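Local coordinates for major capsid protein (Paramecium bursaria Chlorella virus 1, PDB 5TIP) that self-assembles as trimers into the icosahedral, glycosylated capsid shell of a large algal DNA virus, at residues G82-P87 and Q183-N188; L75-N80 and V140-R145; T132-N137 and K144-P149. One frame throughout, in Å; residues are numbered along the deposited sequence.

Contact 1 of 3, residues G82-P87 and Q183-N188. With GLA (alpha-D-galactopyranose), chain F.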
loop_
_atom_site.group_PDB
_atom_site.type_symbol
_atom_site.label_atom_id
_atom_site.label_comp_id
_atom_site.label_asym_id
_atom_site.label_seq_id
_atom_site.Cartn_x
_atom_site.Cartn_y
_atom_site.Cartn_z
ATOM N N GLY A 82 -3.687 20.684 16.763
ATOM C CA GLY A 82 -2.430 20.071 17.139
ATOM C C GLY A 82 -2.216 19.895 18.623
ATOM O O GLY A 82 -1.068 19.824 19.068
ATOM N N THR A 83 -3.287 19.825 19.412
ATOM C CA THR A 83 -3.171 19.681 20.856
ATOM C C THR A 83 -3.554 18.291 21.344
ATOM O O THR A 83 -3.588 18.059 22.557
ATOM C CB THR A 83 -4.022 20.737 21.563
ATOM O OG1 THR A 83 -5.385 20.617 21.137
ATOM C CG2 THR A 83 -3.512 22.134 21.242
ATOM N N THR A 84 -3.841 17.361 20.437
ATOM C CA THR A 84 -4.136 15.983 20.799
ATOM C C THR A 84 -3.257 15.051 19.979
ATOM O O THR A 84 -2.833 15.386 18.869
ATOM C CB THR A 84 -5.614 15.629 20.571
ATOM O OG1 THR A 84 -5.959 15.865 19.201
ATOM C CG2 THR A 84 -6.513 16.468 21.468
ATOM N N TYR A 85 -2.985 13.872 20.539
ATOM C CA TYR A 85 -2.187 12.851 19.857
ATOM C C TYR A 85 -2.793 11.492 20.190
ATOM O O TYR A 85 -2.506 10.923 21.248
ATOM C CB TYR A 85 -0.721 12.924 20.271
ATOM C CG TYR A 85 0.197 12.063 19.432
ATOM C CD1 TYR A 85 0.419 12.354 18.093
ATOM C CD2 TYR A 85 0.852 10.968 19.980
ATOM C CE1 TYR A 85 1.259 11.577 17.321
ATOM C CE2 TYR A 85 1.697 10.182 19.213
ATOM C CZ TYR A 85 1.896 10.493 17.885
ATOM O OH TYR A 85 2.734 9.719 17.114
ATOM N N TYR A 86 -3.618 10.979 19.280
ATOM C CA TYR A 86 -4.307 9.704 19.446
ATOM C C TYR A 86 -5.010 9.601 20.805
ATOM O O TYR A 86 -4.729 8.689 21.586
ATOM C CB TYR A 86 -3.341 8.543 19.254
ATOM C CG TYR A 86 -2.772 8.438 17.854
ATOM C CD1 TYR A 86 -3.417 7.694 16.878
ATOM C CD2 TYR A 86 -1.595 9.087 17.510
ATOM C CE1 TYR A 86 -2.904 7.596 15.596
ATOM C CE2 TYR A 86 -1.073 8.996 16.231
ATOM C CZ TYR A 86 -1.733 8.250 15.277
ATOM O OH TYR A 86 -1.219 8.155 14.002
ATOM N N PRO A 87 -5.933 10.520 21.110
ATOM C CA PRO A 87 -6.541 10.505 22.451
ATOM C C PRO A 87 -7.425 9.296 22.695
ATOM O O PRO A 87 -7.445 8.767 23.814
ATOM C CB PRO A 87 -7.338 11.816 22.482
ATOM C CG PRO A 87 -7.667 12.079 21.057
ATOM C CD PRO A 87 -6.481 11.601 20.272
ATOM N N GLN A 183 -4.223 14.183 27.053
ATOM C CA GLN A 183 -3.806 15.500 26.588
ATOM C C GLN A 183 -4.768 16.044 25.542
ATOM O O GLN A 183 -5.177 15.337 24.617
ATOM C CB GLN A 183 -2.385 15.435 26.023
ATOM C CG GLN A 183 -1.996 16.649 25.199
ATOM C CD GLN A 183 -2.004 17.931 26.008
ATOM O OE1 GLN A 183 -1.655 17.939 27.188
ATOM N NE2 GLN A 183 -2.407 19.025 25.374
ATOM N N GLY A 184 -5.132 17.314 25.699
ATOM C CA GLY A 184 -6.041 17.965 24.788
ATOM C C GLY A 184 -7.495 17.587 24.952
ATOM O O GLY A 184 -8.339 18.116 24.218
ATOM N N VAL A 185 -7.827 16.716 25.903
ATOM C CA VAL A 185 -9.215 16.311 26.123
ATOM C C VAL A 185 -9.682 16.731 27.512
ATOM O O VAL A 185 -10.635 17.509 27.633
ATOM C CB VAL A 185 -9.381 14.797 25.901
ATOM C CG1 VAL A 185 -10.737 14.320 26.383
ATOM C CG2 VAL A 185 -9.271 14.483 24.414
ATOM N N ASN A 186 -9.023 16.227 28.564
ATOM C CA ASN A 186 -9.324 16.659 29.931
ATOM C C ASN A 186 -8.116 17.250 30.659
ATOM O O ASN A 186 -8.287 17.773 31.767
ATOM C CB ASN A 186 -9.945 15.515 30.773
ATOM C CG ASN A 186 -8.966 14.434 31.140
ATOM O OD1 ASN A 186 -7.993 14.191 30.440
ATOM N ND2 ASN A 186 -9.216 13.773 32.272
ATOM N N TYR A 187 -6.913 17.225 30.067
ATOM C CA TYR A 187 -5.743 17.880 30.655
ATOM C C TYR A 187 -4.985 18.611 29.553
ATOM O O TYR A 187 -5.028 18.230 28.376
ATOM C CB TYR A 187 -4.788 16.905 31.359
ATOM C CG TYR A 187 -5.177 16.609 32.796
ATOM C CD1 TYR A 187 -6.223 15.766 33.073
ATOM C CD2 TYR A 187 -4.494 17.165 33.875
ATOM C CE1 TYR A 187 -6.612 15.493 34.376
ATOM C CE2 TYR A 187 -4.874 16.887 35.188
ATOM C CZ TYR A 187 -5.923 16.055 35.425
ATOM O OH TYR A 187 -6.264 15.811 36.733
ATOM N N ASN A 188 -4.280 19.676 29.941
ATOM C CA ASN A 188 -3.391 20.419 29.036
ATOM C C ASN A 188 -2.027 20.410 29.722
ATOM O O ASN A 188 -1.751 21.259 30.582
ATOM C CB ASN A 188 -3.860 21.841 28.776
ATOM C CG ASN A 188 -2.924 22.588 27.845
ATOM O OD1 ASN A 188 -2.144 21.961 27.130
ATOM N ND2 ASN A 188 -2.991 23.913 27.844
HETATM C C1 GLA F . 0.681 25.483 16.810
HETATM C C2 GLA F . 2.202 25.566 16.876
HETATM C C3 GLA F . 2.802 24.194 17.147
HETATM C C4 GLA F . 2.146 23.561 18.366
HETATM C C5 GLA F . 0.628 23.584 18.234
HETATM C C6 GLA F . -0.027 23.029 19.492
HETATM O O2 GLA F . 2.712 26.072 15.638
HETATM O O3 GLA F . 4.208 24.322 17.372
HETATM O O4 GLA F . 2.534 24.274 19.546
HETATM O O5 GLA F . 0.176 24.919 18.018
HETATM O O6 GLA F . 0.596 21.792 19.849
HETATM O O HOH W 1 -7.703 19.556 21.871
HETATM O O HOH W 2 -4.133 13.354 23.220
#

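Contact 2 of 3, residues L75-N80 and V140-R145. With GLA (alpha-D-galactopyranose), chain G; XYP (beta-D-xylopyranose), chain B.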
loop_
_atom_site.group_PDB
_atom_site.type_symbol
_atom_site.label_atom_id
_atom_site.label_comp_id
_atom_site.label_asym_id
_atom_site.label_seq_id
_atom_site.Cartn_x
_atom_site.Cartn_y
_atom_site.Cartn_z
ATOM N N LEU A 75 -15.699 11.923 22.501
ATOM C CA LEU A 75 -14.858 12.848 23.245
ATOM C C LEU A 75 -15.059 14.268 22.738
ATOM O O LEU A 75 -15.406 14.489 21.574
ATOM C CB LEU A 75 -13.376 12.472 23.134
ATOM C CG LEU A 75 -12.982 11.055 23.548
ATOM C CD1 LEU A 75 -11.494 10.829 23.338
ATOM C CD2 LEU A 75 -13.354 10.818 24.994
ATOM N N THR A 76 -14.840 15.228 23.632
ATOM C CA THR A 76 -14.853 16.650 23.307
ATOM C C THR A 76 -13.475 17.215 23.617
ATOM O O THR A 76 -13.000 17.105 24.752
ATOM C CB THR A 76 -15.934 17.390 24.097
ATOM O OG1 THR A 76 -17.225 16.887 23.732
ATOM C CG2 THR A 76 -15.880 18.881 23.811
ATOM N N LYS A 77 -12.833 17.811 22.615
ATOM C CA LYS A 77 -11.472 18.298 22.789
ATOM C C LYS A 77 -11.475 19.657 23.477
ATOM O O LYS A 77 -12.377 20.474 23.272
ATOM C CB LYS A 77 -10.753 18.385 21.439
ATOM C CG LYS A 77 -11.275 19.460 20.496
ATOM C CD LYS A 77 -10.900 19.161 19.048
ATOM C CE LYS A 77 -9.407 18.922 18.883
ATOM N NZ LYS A 77 -8.595 20.133 19.178
ATOM N N GLY A 78 -10.463 19.884 24.313
ATOM C CA GLY A 78 -10.325 21.121 25.056
ATOM C C GLY A 78 -9.232 22.044 24.578
ATOM O O GLY A 78 -8.938 23.037 25.264
ATOM N N GLY A 79 -8.606 21.767 23.433
ATOM C CA GLY A 79 -7.597 22.637 22.870
ATOM C C GLY A 79 -7.831 22.844 21.384
ATOM O O GLY A 79 -8.767 22.295 20.800
ATOM N N ASN A 80 -6.951 23.644 20.787
ATOM C CA ASN A 80 -7.082 23.970 19.372
ATOM C C ASN A 80 -6.333 22.971 18.498
ATOM O O ASN A 80 -6.196 21.799 18.863
ATOM C CB ASN A 80 -6.591 25.394 19.109
ATOM C CG ASN A 80 -7.517 26.443 19.694
ATOM O OD1 ASN A 80 -8.740 26.309 19.637
ATOM N ND2 ASN A 80 -6.937 27.491 20.268
ATOM N N VAL A 140 -11.498 24.129 19.970
ATOM C CA VAL A 140 -12.037 23.804 21.285
ATOM C C VAL A 140 -13.523 23.500 21.173
ATOM O O VAL A 140 -14.260 24.162 20.431
ATOM C CB VAL A 140 -11.782 24.959 22.269
ATOM C CG1 VAL A 140 -12.276 24.597 23.663
ATOM C CG2 VAL A 140 -10.308 25.318 22.300
ATOM N N GLY A 141 -13.966 22.476 21.897
ATOM C CA GLY A 141 -15.366 22.121 21.939
ATOM C C GLY A 141 -15.841 21.217 20.824
ATOM O O GLY A 141 -17.035 20.891 20.782
ATOM N N ALA A 142 -14.935 20.804 19.947
ATOM C CA ALA A 142 -15.291 19.908 18.860
ATOM C C ALA A 142 -15.574 18.528 19.436
ATOM O O ALA A 142 -14.781 18.000 20.208
ATOM C CB ALA A 142 -14.167 19.838 17.842
ATOM N N GLN A 143 -16.713 17.954 19.070
ATOM C CA GLN A 143 -17.090 16.633 19.551
ATOM C C GLN A 143 -16.998 15.648 18.406
ATOM O O GLN A 143 -17.410 15.945 17.290
ATOM C CB GLN A 143 -18.504 16.636 20.125
ATOM C CG GLN A 143 -18.785 15.478 21.064
ATOM C CD GLN A 143 -20.249 15.353 21.421
ATOM O OE1 GLN A 143 -21.121 15.712 20.634
ATOM N NE2 GLN A 143 -20.527 14.843 22.611
ATOM N N LYS A 144 -16.467 14.466 18.686
ATOM C CA LYS A 144 -16.306 13.464 17.651
ATOM C C LYS A 144 -16.388 12.050 18.203
ATOM O O LYS A 144 -15.976 11.789 19.325
ATOM C CB LYS A 144 -14.961 13.675 16.950
ATOM C CG LYS A 144 -14.595 12.618 15.922
ATOM C CD LYS A 144 -13.263 12.938 15.260
ATOM C CE LYS A 144 -12.920 11.917 14.187
ATOM N NZ LYS A 144 -11.673 12.251 13.446
ATOM N N ARG A 145 -16.949 11.148 17.413
ATOM C CA ARG A 145 -17.036 9.748 17.802
ATOM C C ARG A 145 -15.805 9.006 17.302
ATOM O O ARG A 145 -15.425 9.137 16.134
ATOM C CB ARG A 145 -18.303 9.100 17.247
ATOM C CG ARG A 145 -18.443 7.628 17.604
ATOM C CD ARG A 145 -19.807 7.091 17.215
ATOM N NE ARG A 145 -20.877 7.860 17.840
ATOM C CZ ARG A 145 -21.453 7.537 18.991
ATOM N NH1 ARG A 145 -21.063 6.454 19.649
ATOM N NH2 ARG A 145 -22.420 8.298 19.487
HETATM C C1 GLA G . -17.513 28.870 20.453
HETATM C C2 GLA G . -16.327 28.830 19.506
HETATM C C3 GLA G . -16.394 27.536 18.705
HETATM C C4 GLA G . -16.359 26.371 19.676
HETATM C C5 GLA G . -17.522 26.468 20.655
HETATM C C6 GLA G . -17.494 25.339 21.682
HETATM O O2 GLA G . -16.421 29.964 18.640
HETATM O O3 GLA G . -15.296 27.418 17.796
HETATM O O4 GLA G . -15.127 26.427 20.400
HETATM O O5 GLA G . -17.485 27.732 21.323
HETATM O O6 GLA G . -18.726 25.306 22.414
HETATM C C1 XYP B . -4.423 26.849 14.160
HETATM C C2 XYP B . -5.301 26.902 15.403
HETATM C C3 XYP B . -6.229 28.109 15.343
HETATM C C4 XYP B . -5.431 29.376 15.057
HETATM C C5 XYP B . -4.518 29.176 13.852
HETATM O O2 XYP B . -6.077 25.702 15.500
HETATM O O3 XYP B . -6.919 28.246 16.590
HETATM O O4 XYP B . -6.328 30.464 14.810
HETATM O O5 XYP B . -3.669 28.056 14.090
HETATM O O HOH W 3 -18.567 14.835 24.940
#

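Contact 3 of 3, residues T132-N137 and K144-P149. With FUC (alpha-L-fucopyranose), chain C.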
loop_
_atom_site.group_PDB
_atom_site.type_symbol
_atom_site.label_atom_id
_atom_site.label_comp_id
_atom_site.label_asym_id
_atom_site.label_seq_id
_atom_site.Cartn_x
_atom_site.Cartn_y
_atom_site.Cartn_z
ATOM N N THR A 132 -9.203 7.567 15.679
ATOM C CA THR A 132 -8.728 7.719 17.049
ATOM C C THR A 132 -8.230 9.124 17.372
ATOM O O THR A 132 -7.669 9.328 18.454
ATOM C CB THR A 132 -7.610 6.709 17.347
ATOM O OG1 THR A 132 -6.544 6.884 16.407
ATOM C CG2 THR A 132 -8.131 5.282 17.256
ATOM N N ASP A 133 -8.417 10.097 16.482
ATOM C CA ASP A 133 -7.861 11.423 16.717
ATOM C C ASP A 133 -8.589 12.439 15.848
ATOM O O ASP A 133 -9.290 12.084 14.897
ATOM C CB ASP A 133 -6.355 11.447 16.428
ATOM C CG ASP A 133 -5.654 12.627 17.068
ATOM O OD1 ASP A 133 -6.345 13.499 17.633
ATOM O OD2 ASP A 133 -4.407 12.684 17.005
ATOM N N TRP A 134 -8.417 13.713 16.199
ATOM C CA TRP A 134 -8.842 14.819 15.351
ATOM C C TRP A 134 -7.738 15.123 14.346
ATOM O O TRP A 134 -6.589 15.357 14.734
ATOM C CB TRP A 134 -9.152 16.065 16.184
ATOM C CG TRP A 134 -10.441 16.003 16.947
ATOM C CD1 TRP A 134 -11.685 16.309 16.478
ATOM C CD2 TRP A 134 -10.611 15.632 18.321
ATOM N NE1 TRP A 134 -12.619 16.143 17.470
ATOM C CE2 TRP A 134 -11.987 15.729 18.612
ATOM C CE3 TRP A 134 -9.736 15.223 19.331
ATOM C CZ2 TRP A 134 -12.506 15.430 19.869
ATOM C CZ3 TRP A 134 -10.254 14.929 20.579
ATOM C CH2 TRP A 134 -11.626 15.033 20.836
ATOM N N VAL A 135 -8.084 15.123 13.059
ATOM C CA VAL A 135 -7.077 15.256 12.011
ATOM C C VAL A 135 -7.447 16.361 11.029
ATOM O O VAL A 135 -6.847 16.471 9.954
ATOM C CB VAL A 135 -6.886 13.924 11.262
ATOM C CG1 VAL A 135 -6.370 12.851 12.201
ATOM C CG2 VAL A 135 -8.190 13.489 10.613
ATOM N N ASN A 136 -8.433 17.185 11.382
ATOM C CA ASN A 136 -8.916 18.235 10.494
ATOM C C ASN A 136 -8.868 19.614 11.149
ATOM O O ASN A 136 -9.707 20.472 10.865
ATOM C CB ASN A 136 -10.325 17.912 10.000
ATOM C CG ASN A 136 -10.361 16.671 9.128
ATOM O OD1 ASN A 136 -10.755 15.595 9.576
ATOM N ND2 ASN A 136 -9.928 16.813 7.882
ATOM N N ASN A 137 -7.893 19.829 12.036
ATOM C CA ASN A 137 -7.633 21.139 12.637
ATOM C C ASN A 137 -8.827 21.643 13.447
ATOM O O ASN A 137 -9.144 22.834 13.443
ATOM C CB ASN A 137 -7.238 22.162 11.569
ATOM C CG ASN A 137 -6.144 21.654 10.652
ATOM O OD1 ASN A 137 -5.296 20.861 11.058
ATOM N ND2 ASN A 137 -6.163 22.108 9.404
ATOM N N LYS A 144 -16.467 14.466 18.686
ATOM C CA LYS A 144 -16.306 13.464 17.651
ATOM C C LYS A 144 -16.388 12.050 18.203
ATOM O O LYS A 144 -15.976 11.789 19.325
ATOM C CB LYS A 144 -14.961 13.675 16.950
ATOM C CG LYS A 144 -14.595 12.618 15.922
ATOM C CD LYS A 144 -13.263 12.938 15.260
ATOM C CE LYS A 144 -12.920 11.917 14.187
ATOM N NZ LYS A 144 -11.673 12.251 13.446
ATOM N N ARG A 145 -16.949 11.148 17.413
ATOM C CA ARG A 145 -17.036 9.748 17.802
ATOM C C ARG A 145 -15.805 9.006 17.302
ATOM O O ARG A 145 -15.425 9.137 16.134
ATOM C CB ARG A 145 -18.303 9.100 17.247
ATOM C CG ARG A 145 -18.443 7.628 17.604
ATOM C CD ARG A 145 -19.807 7.091 17.215
ATOM N NE ARG A 145 -20.877 7.860 17.840
ATOM C CZ ARG A 145 -21.453 7.537 18.991
ATOM N NH1 ARG A 145 -21.063 6.454 19.649
ATOM N NH2 ARG A 145 -22.420 8.298 19.487
ATOM N N PHE A 146 -15.191 8.229 18.184
ATOM C CA PHE A 146 -13.974 7.501 17.870
ATOM C C PHE A 146 -14.239 6.003 17.894
ATOM O O PHE A 146 -15.142 5.524 18.582
ATOM C CB PHE A 146 -12.856 7.842 18.856
ATOM C CG PHE A 146 -12.465 9.291 18.861
ATOM C CD1 PHE A 146 -11.576 9.784 17.919
ATOM C CD2 PHE A 146 -12.970 10.158 19.814
ATOM C CE1 PHE A 146 -11.208 11.116 17.921
ATOM C CE2 PHE A 146 -12.603 11.493 19.821
ATOM C CZ PHE A 146 -11.720 11.971 18.872
ATOM N N TYR A 147 -13.431 5.268 17.134
ATOM C CA TYR A 147 -13.560 3.820 17.010
ATOM C C TYR A 147 -12.185 3.203 17.219
ATOM O O TYR A 147 -11.294 3.368 16.380
ATOM C CB TYR A 147 -14.121 3.429 15.644
ATOM C CG TYR A 147 -15.424 4.101 15.275
ATOM C CD1 TYR A 147 -15.436 5.331 14.631
ATOM C CD2 TYR A 147 -16.641 3.493 15.544
ATOM C CE1 TYR A 147 -16.625 5.942 14.280
ATOM C CE2 TYR A 147 -17.834 4.094 15.195
ATOM C CZ TYR A 147 -17.819 5.317 14.565
ATOM O OH TYR A 147 -19.006 5.919 14.218
ATOM N N VAL A 148 -12.011 2.493 18.329
ATOM C CA VAL A 148 -10.745 1.841 18.650
ATOM C C VAL A 148 -10.906 0.350 18.360
ATOM O O VAL A 148 -11.625 -0.338 19.104
ATOM C CB VAL A 148 -10.336 2.084 20.108
ATOM C CG1 VAL A 148 -8.961 1.497 20.373
ATOM C CG2 VAL A 148 -10.355 3.572 20.421
ATOM N N PRO A 149 -10.284 -0.182 17.307
ATOM C CA PRO A 149 -10.412 -1.616 17.015
ATOM C C PRO A 149 -9.415 -2.429 17.832
ATOM O O PRO A 149 -8.234 -2.085 17.918
ATOM C CB PRO A 149 -10.107 -1.699 15.517
ATOM C CG PRO A 149 -9.158 -0.563 15.284
ATOM C CD PRO A 149 -9.534 0.533 16.258
HETATM C C1 FUC C . -1.063 23.340 14.465
HETATM C C2 FUC C . -0.842 24.720 15.066
HETATM C C3 FUC C . -1.120 25.766 13.995
HETATM C C4 FUC C . -2.545 25.592 13.481
HETATM C C5 FUC C . -2.726 24.158 12.994
HETATM C C6 FUC C . -4.148 23.919 12.503
HETATM O O2 FUC C . 0.501 24.836 15.543
HETATM O O3 FUC C . -0.921 27.087 14.510
HETATM O O4 FUC C . -3.463 25.890 14.541
HETATM O O5 FUC C . -2.426 23.255 14.057
HETATM O O HOH W 4 -10.681 14.881 12.458
#

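Contact 1 of 3, residues G82-P87 and Q183-N188
Q183 reaches T83 with its amide end and makes the one direct hydrogen bond between the two segments. NE2 donates to the backbone O of T83 at 3.2 Å, with an N-H...O angle of 157°. It comes in the carbonyl plane, on a lone pair, and T83 O lies close to the plane of the amide. CG of Q183 stands anti to the backbone N (chi1 165°), and the chain then bends at chi2, which turns the amide toward T83. NE2 also faces N188 OD1 in a weak bond, and OE1 accepts from the backbone N of G189.

The tight part lies beside this bond. CA of G184 approaches T83 O to 3.3 Å as a CA-H...O contact. The methyl CG2 of T84 sits 3.7 Å from the same CA and also touches Q183 O. G184 has a positive phi, and its CA packs directly against both groups, a close fit that suits glycine. Further along, P87 CB meets V185 CG2 at 3.8 Å, a small apolar touch.

The looser side is bridged by two waters. One donates to T83 OG1 and G184 O. The other accepts from Y85 N and donates to Q183 O at 2.6 Å. T83 OG1 is also bonded to N80 O, and T84 OG1 to D133. At the partly exposed end, G82 O accepts a hydrogen bond from O6 of a galactose, 2.7 Å away. That sugar also binds G286 and S285.

The loop before helix 87-91 thus meets the turn leading into strand 187-188, in the N-terminal half of this double jelly-roll protein. Most polar bonds of the join use main-chain carbonyls, gripped by one side-chain amide and two waters, and a glycan sugar holds the adjacent G82 O.

Contact 2 of 3, residues L75-N80 and V140-R145
L75 and K144 bond to each other through both backbone groups. K144 N donates to L75 O at 3.1 Å, and L75 N donates to K144 O. Beyond the non-hydrogen-bonded pair T76 and Q143, K77 N binds A142 O and G141 N binds K77 O at 2.9 Å. The antiparallel pairing of strands 65-76 and 143-149 thus carries on into the loops.

K77 NZ donates to G79 O at 2.7 Å from above the carbonyl plane, and E138 O is a further partner. The K77 chain bends at chi3 (-53°) and chi4 (-65°), which brings NZ back to its own loop. On the face shared by T76 and Q143, a water links T76 OG1 to Q143 NE2.

Packing follows. T76 OG1 lies 3.4 Å from Q143 CG, and the two side chains cross obliquely. K77 CD rests on A142 CB at 3.5 Å. V140 CG2 touches N80 OD1, and its CG1 leans on G78.

Sugars border the far end. A galactose lies by V140 O and G141, and a xylose by N80. G141 has a positive phi, and its CA faces galactose C6 at 3.9 Å. That sugar also bonds to A393 O of the second subunit. R145 forms a salt bridge with E400 of that subunit. Backbone bonds therefore fix this strand pair, while V140 O faces a glycan sugar and Q143 and R145 face the second subunit.

Contact 3 of 3, residues T132-N137 and K144-P149
F146 points its edge at the face of W134. The phenyl ring and the six-membered indole ring lie 4.8 Å apart between centroids, with planes at 87°, a T-shaped stack. F146 CZ does the touching, 3.6 Å from W134 CH2 and offset toward the rim. K144 packs on the same indole. Its CD lies over the face of the five-membered ring in a CH-pi contact, and its CB is 3.4 Å from W134 NE1.

K144 then passes the indole fully extended. NZ donates to D133 O at 2.8 Å, and also to R130 O. A water accepts from NZ and from V135 N and donates to N136 OD1. NZ thus ties the strand to helix 122-132 and to the loop after it.

CE1 of F146 comes within 3.3 Å of D133 N, where the chain leaves T132. At the other end T132 CG2 reaches Y147 O.

The second shell sets these groups. D133 OD2 forms a salt bridge with R129 and accepts from Y86 N, which probably helps to position the segment ahead of W134. K77 makes a cation-pi contact with W134, while A88 and L75 pack on F146. Y147 OH bonds to S331 of the second subunit.

The loop after the helix is thereby held against strand 143-149. An edge-to-face aromatic pair is joined on the same indole face by the methylenes of K144. Two carbonyl oxygens and a water solvate the ammonium and probably stabilise its charge.

Overall arrangement
The three contacts form one continuous patch of the N-terminal capsid domain. Contacts 1 and 2 have centres about 9 Å apart and join where G184 O faces G78 N at 2.8 Å. Contacts 2 and 3 are about 10 Å apart between centres and share K144 and R145 on strand 143-149. There W134 CH2 also packs on K77 N at 3.5 Å. Contacts 1 and 3, about 12 Å apart between centres, meet where P87 CD packs on T132 O at 3.1 Å. Each contact gives one residue to the same glycan pocket: G82, N80 and N137. Contacts 2 and 3 also touch the second subunit of the trimer.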